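Local coordinates for protein secondary thiamine-phosphate synthase enzyme (Thermus thermophilus, PDB 2CU5) that probably acts as a thiamine-phosphate synthase, a trimeric protein of the UPF0047 (YjbQ) family whose function is not established, at residues A[62-70]-A[80-88]. Residues are numbered along the deposited sequence; the frame is centred on the assembly and turned at random.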
ATOM      1  N   ARG A  62     -14.362  -0.940  11.274  1.00 17.74           N
ATOM      2  CA  ARG A  62     -13.162  -0.391  11.891  1.00 16.34           C
ATOM      3  C   ARG A  62     -12.606   0.794  11.099  1.00 15.89           C
ATOM      4  O   ARG A  62     -12.115   1.760  11.680  1.00 13.40           O
ATOM      5  CB  ARG A  62     -12.107  -1.488  12.040  1.00 13.78           C
ATOM      6  CG  ARG A  62     -12.427  -2.504  13.139  1.00 13.95           C
ATOM      7  CD  ARG A  62     -11.485  -3.694  13.053  1.00 14.48           C
ATOM      8  NE  ARG A  62     -11.636  -4.667  14.137  1.00 13.33           N
ATOM      9  CZ  ARG A  62     -10.885  -4.692  15.235  1.00 14.87           C
ATOM     10  NH1 ARG A  62      -9.928  -3.786  15.411  1.00 13.22           N
ATOM     11  NH2 ARG A  62     -11.054  -5.657  16.133  1.00 12.74           N
ATOM     12  N   LEU A  63     -12.677   0.727   9.773  1.00 14.58           N
ATOM     13  CA  LEU A  63     -12.186   1.833   8.953  1.00 14.97           C
ATOM     14  C   LEU A  63     -13.015   3.095   9.187  1.00 15.54           C
ATOM     15  O   LEU A  63     -12.507   4.215   9.081  1.00 16.88           O
ATOM     16  CB  LEU A  63     -12.233   1.461   7.468  1.00 15.49           C
ATOM     17  CG  LEU A  63     -11.113   0.551   6.970  1.00 14.29           C
ATOM     18  CD1 LEU A  63     -11.424   0.125   5.543  1.00 14.98           C
ATOM     19  CD2 LEU A  63      -9.774   1.284   7.028  1.00 16.82           C
ATOM     20  N   ALA A  64     -14.292   2.915   9.500  1.00 16.72           N
ATOM     21  CA  ALA A  64     -15.165   4.052   9.751  1.00 18.95           C
ATOM     22  C   ALA A  64     -14.758   4.732  11.058  1.00 19.52           C
ATOM     23  O   ALA A  64     -14.882   5.951  11.203  1.00 20.57           O
ATOM     24  CB  ALA A  64     -16.622   3.593   9.816  1.00 17.74           C
ATOM     25  N   GLU A  65     -14.263   3.941  12.003  1.00 22.02           N
ATOM     26  CA  GLU A  65     -13.832   4.478  13.287  1.00 23.58           C
ATOM     27  C   GLU A  65     -12.516   5.226  13.103  1.00 23.55           C
ATOM     28  O   GLU A  65     -12.269   6.241  13.754  1.00 23.64           O
ATOM     29  CB  GLU A  65     -13.686   3.341  14.312  1.00 25.07           C
ATOM     30  CG  GLU A  65     -14.970   2.517  14.485  1.00 29.18           C
ATOM     31  CD  GLU A  65     -14.864   1.439  15.552  1.00 30.36           C
ATOM     32  OE1 GLU A  65     -13.850   0.716  15.575  1.00 32.56           O
ATOM     33  OE2 GLU A  65     -15.806   1.302  16.361  1.00 34.36           O
ATOM     34  N   LEU A  66     -11.678   4.738  12.194  1.00 22.27           N
ATOM     35  CA  LEU A  66     -10.402   5.386  11.927  1.00 21.86           C
ATOM     36  C   LEU A  66     -10.604   6.619  11.051  1.00 20.33           C
ATOM     37  O   LEU A  66      -9.886   7.613  11.180  1.00 20.70           O
ATOM     38  CB  LEU A  66      -9.446   4.411  11.236  1.00 23.35           C
ATOM     39  CG  LEU A  66      -9.028   3.186  12.056  1.00 24.61           C
ATOM     40  CD1 LEU A  66      -8.060   2.348  11.254  1.00 24.29           C
ATOM     41  CD2 LEU A  66      -8.388   3.635  13.360  1.00 27.00           C
ATOM     42  N   ALA A  67     -11.592   6.552  10.166  1.00 18.69           N
ATOM     43  CA  ALA A  67     -11.893   7.655   9.261  1.00 18.25           C
ATOM     44  C   ALA A  67     -13.381   7.984   9.284  1.00 18.20           C
ATOM     45  O   ALA A  67     -14.115   7.646   8.361  1.00 16.99           O
ATOM     46  CB  ALA A  67     -11.457   7.292   7.837  1.00 17.74           C
ATOM     47  N   PRO A  68     -13.852   8.642  10.355  1.00 21.38           N
ATOM     48  CA  PRO A  68     -15.275   8.990  10.438  1.00 21.65           C
ATOM     49  C   PRO A  68     -15.685  10.009   9.382  1.00 21.59           C
ATOM     50  O   PRO A  68     -14.904  10.883   9.015  1.00 21.25           O
ATOM     51  CB  PRO A  68     -15.416   9.534  11.858  1.00 21.02           C
ATOM     52  CG  PRO A  68     -14.061  10.141  12.114  1.00 23.23           C
ATOM     53  CD  PRO A  68     -13.124   9.099  11.550  1.00 20.61           C
ATOM     54  N   ARG A  69     -16.917   9.890   8.901  1.00 22.75           N
ATOM     55  CA  ARG A  69     -17.438  10.804   7.892  1.00 25.57           C
ATOM     56  C   ARG A  69     -17.546  12.199   8.494  1.00 26.52           C
ATOM     57  O   ARG A  69     -17.166  13.197   7.877  1.00 25.79           O
ATOM     58  CB  ARG A  69     -18.824  10.339   7.435  1.00 27.12           C
ATOM     59  CG  ARG A  69     -18.865   8.932   6.857  1.00 32.22           C
ATOM     60  CD  ARG A  69     -20.298   8.419   6.754  1.00 36.03           C
ATOM     61  NE  ARG A  69     -20.378   7.080   6.172  1.00 39.68           N
ATOM     62  CZ  ARG A  69     -20.271   6.818   4.873  1.00 40.96           C
ATOM     63  NH1 ARG A  69     -20.084   7.805   4.009  1.00 42.92           N
ATOM     64  NH2 ARG A  69     -20.346   5.569   4.436  1.00 41.77           N
ATOM     65  N   HIS A  70     -18.068  12.246   9.714  1.00 28.59           N
ATOM     66  CA  HIS A  70     -18.272  13.486  10.451  1.00 30.10           C
ATOM     67  C   HIS A  70     -17.003  13.960  11.149  1.00 29.44           C
ATOM     68  O   HIS A  70     -16.534  13.340  12.100  1.00 30.97           O
ATOM     69  CB  HIS A  70     -19.389  13.278  11.485  1.00 32.02           C
ATOM     70  CG  HIS A  70     -19.621  14.457  12.381  1.00 35.24           C
ATOM     71  ND1 HIS A  70     -20.118  15.658  11.922  1.00 36.13           N
ATOM     72  CD2 HIS A  70     -19.429  14.614  13.713  1.00 35.36           C
ATOM     73  CE1 HIS A  70     -20.222  16.504  12.932  1.00 35.92           C
ATOM     74  NE2 HIS A  70     -19.810  15.895  14.031  1.00 36.60           N
ATOM     75  N   ASN A  80     -16.257  14.290   1.757  1.00 25.84           N
ATOM     76  CA  ASN A  80     -15.784  12.934   1.516  1.00 23.92           C
ATOM     77  C   ASN A  80     -14.323  12.720   1.909  1.00 22.04           C
ATOM     78  O   ASN A  80     -13.687  11.783   1.438  1.00 19.60           O
ATOM     79  CB  ASN A  80     -15.982  12.541   0.041  1.00 24.26           C
ATOM     80  CG  ASN A  80     -15.424  13.569  -0.919  1.00 23.87           C
ATOM     81  OD1 ASN A  80     -14.364  14.138  -0.688  1.00 26.50           O
ATOM     82  ND2 ASN A  80     -16.138  13.804  -2.013  1.00 29.87           N
ATOM     83  N   SER A  81     -13.785  13.582   2.764  1.00 21.10           N
ATOM     84  CA  SER A  81     -12.397  13.417   3.183  1.00 21.14           C
ATOM     85  C   SER A  81     -12.181  12.044   3.810  1.00 20.64           C
ATOM     86  O   SER A  81     -11.109  11.454   3.664  1.00 21.11           O
ATOM     87  CB  SER A  81     -11.991  14.516   4.171  1.00 21.18           C
ATOM     88  OG  SER A  81     -11.766  15.738   3.487  1.00 23.08           O
ATOM     89  N   HIS A  82     -13.200  11.538   4.500  1.00 20.22           N
ATOM     90  CA  HIS A  82     -13.113  10.223   5.134  1.00 19.93           C
ATOM     91  C   HIS A  82     -12.799   9.148   4.095  1.00 20.01           C
ATOM     92  O   HIS A  82     -12.050   8.210   4.370  1.00 19.88           O
ATOM     93  CB  HIS A  82     -14.430   9.868   5.831  1.00 21.55           C
ATOM     94  CG  HIS A  82     -15.552   9.580   4.884  1.00 21.70           C
ATOM     95  ND1 HIS A  82     -16.098  10.541   4.061  1.00 23.58           N
ATOM     96  CD2 HIS A  82     -16.207   8.428   4.604  1.00 22.75           C
ATOM     97  CE1 HIS A  82     -17.042   9.996   3.315  1.00 22.62           C
ATOM     98  NE2 HIS A  82     -17.128   8.715   3.624  1.00 23.13           N
ATOM     99  N   ALA A  83     -13.384   9.287   2.907  1.00 18.80           N
ATOM    100  CA  ALA A  83     -13.172   8.327   1.826  1.00 18.78           C
ATOM    101  C   ALA A  83     -11.803   8.513   1.186  1.00 17.80           C
ATOM    102  O   ALA A  83     -11.197   7.555   0.703  1.00 18.06           O
ATOM    103  CB  ALA A  83     -14.265   8.471   0.779  1.00 17.06           C
ATOM    104  N   HIS A  84     -11.323   9.753   1.164  1.00 17.44           N
ATOM    105  CA  HIS A  84     -10.011  10.029   0.601  1.00 17.72           C
ATOM    106  C   HIS A  84      -8.984   9.347   1.495  1.00 17.60           C
ATOM    107  O   HIS A  84      -8.032   8.738   1.012  1.00 16.57           O
ATOM    108  CB  HIS A  84      -9.753  11.539   0.546  1.00 19.12           C
ATOM    109  CG  HIS A  84     -10.377  12.213  -0.636  1.00 19.61           C
ATOM    110  ND1 HIS A  84      -9.758  12.283  -1.866  1.00 19.17           N
ATOM    111  CD2 HIS A  84     -11.576  12.824  -0.783  1.00 19.11           C
ATOM    112  CE1 HIS A  84     -10.548  12.912  -2.719  1.00 18.99           C
ATOM    113  NE2 HIS A  84     -11.657  13.250  -2.087  1.00 19.51           N
ATOM    114  N   LEU A  85      -9.189   9.438   2.805  1.00 16.69           N
ATOM    115  CA  LEU A  85      -8.270   8.809   3.740  1.00 15.47           C
ATOM    116  C   LEU A  85      -8.309   7.287   3.643  1.00 14.53           C
ATOM    117  O   LEU A  85      -7.264   6.640   3.623  1.00 14.82           O
ATOM    118  CB  LEU A  85      -8.579   9.239   5.179  1.00 16.21           C
ATOM    119  CG  LEU A  85      -7.655   8.606   6.228  1.00 13.80           C
ATOM    120  CD1 LEU A  85      -6.200   8.965   5.936  1.00 14.39           C
ATOM    121  CD2 LEU A  85      -8.052   9.094   7.623  1.00 14.67           C
ATOM    122  N   LYS A  86      -9.505   6.706   3.584  1.00 13.66           N
ATOM    123  CA  LYS A  86      -9.600   5.255   3.491  1.00 14.30           C
ATOM    124  C   LYS A  86      -8.891   4.763   2.232  1.00 14.83           C
ATOM    125  O   LYS A  86      -8.267   3.697   2.235  1.00 14.53           O
ATOM    126  CB  LYS A  86     -11.059   4.815   3.481  1.00 13.98           C
ATOM    127  CG  LYS A  86     -11.780   5.106   4.788  1.00 12.42           C
ATOM    128  CD  LYS A  86     -13.240   4.755   4.691  1.00 14.95           C
ATOM    129  CE  LYS A  86     -13.973   5.104   5.984  1.00 15.84           C
ATOM    130  NZ  LYS A  86     -15.424   4.877   5.803  1.00 15.65           N
ATOM    131  N   SER A  87      -8.984   5.555   1.169  1.00 15.01           N
ATOM    132  CA  SER A  87      -8.346   5.229  -0.102  1.00 16.71           C
ATOM    133  C   SER A  87      -6.828   5.258   0.045  1.00 15.06           C
ATOM    134  O   SER A  87      -6.134   4.349  -0.411  1.00 15.06           O
ATOM    135  CB  SER A  87      -8.790   6.224  -1.183  1.00 18.46           C
ATOM    136  OG  SER A  87      -8.062   6.044  -2.384  1.00 18.86           O
ATOM    137  N   LEU A  88      -6.316   6.311   0.680  1.00 13.29           N
ATOM    138  CA  LEU A  88      -4.879   6.452   0.904  1.00 14.60           C
ATOM    139  C   LEU A  88      -4.352   5.295   1.744  1.00 14.25           C
ATOM    140  O   LEU A  88      -3.274   4.753   1.477  1.00 15.41           O
ATOM    141  CB  LEU A  88      -4.591   7.785   1.614  1.00 14.70           C
ATOM    142  CG  LEU A  88      -3.151   8.124   2.025  1.00 14.09           C
ATOM    143  CD1 LEU A  88      -3.013   9.637   2.125  1.00 17.54           C
ATOM    144  CD2 LEU A  88      -2.802   7.469   3.351  1.00 15.23           C
TER
HETATM  145  O   HOH W   1     -16.547   6.354   7.745  1.00 21.25           O
HETATM  146  O   HOH W   2     -15.528  13.129   5.474  1.00 19.71           O
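Lys86 NZ donates to a water at 2.7 Å, and that water donates to Ala67 O at 2.8 Å. Extended beyond CG, the Lys86 chain runs alongside the end of helix 53-66: its CG meets Ala67 CB, and its CE touches Leu63 O (3.5 Å), whose hydrogen bond comes from Ala67 N. Ala67 breaks the helical course, and its methyl also packs on Leu85 CD2 (3.9 Å). His82 CG sits between its own backbone N and carbonyl carbon (chi1 70°), with the ring sandwiched between its neighbour Ala83 CB and Arg69 CG, the latter in a CH-pi contact 3.7 Å from the ring centroid. The Arg69 guanidinium plane is turned 52° from the ring, and NH1 approaches His82 NE2 at an angle too poor for a hydrogen bond. A second water accepts from His82 N and lies 2.9 Å from Arg69 O, to which it may donate. Pro68 O accepts from Arg62 of the second subunit, while Leu63 packs on Leu85 of the third. Segments 62-66 and 81-88 lie at 116° between their N-to-C directions; their two consecutive helices, joined by a long loop, pack where the UPF0047 subunit meets both neighbours of the trimer.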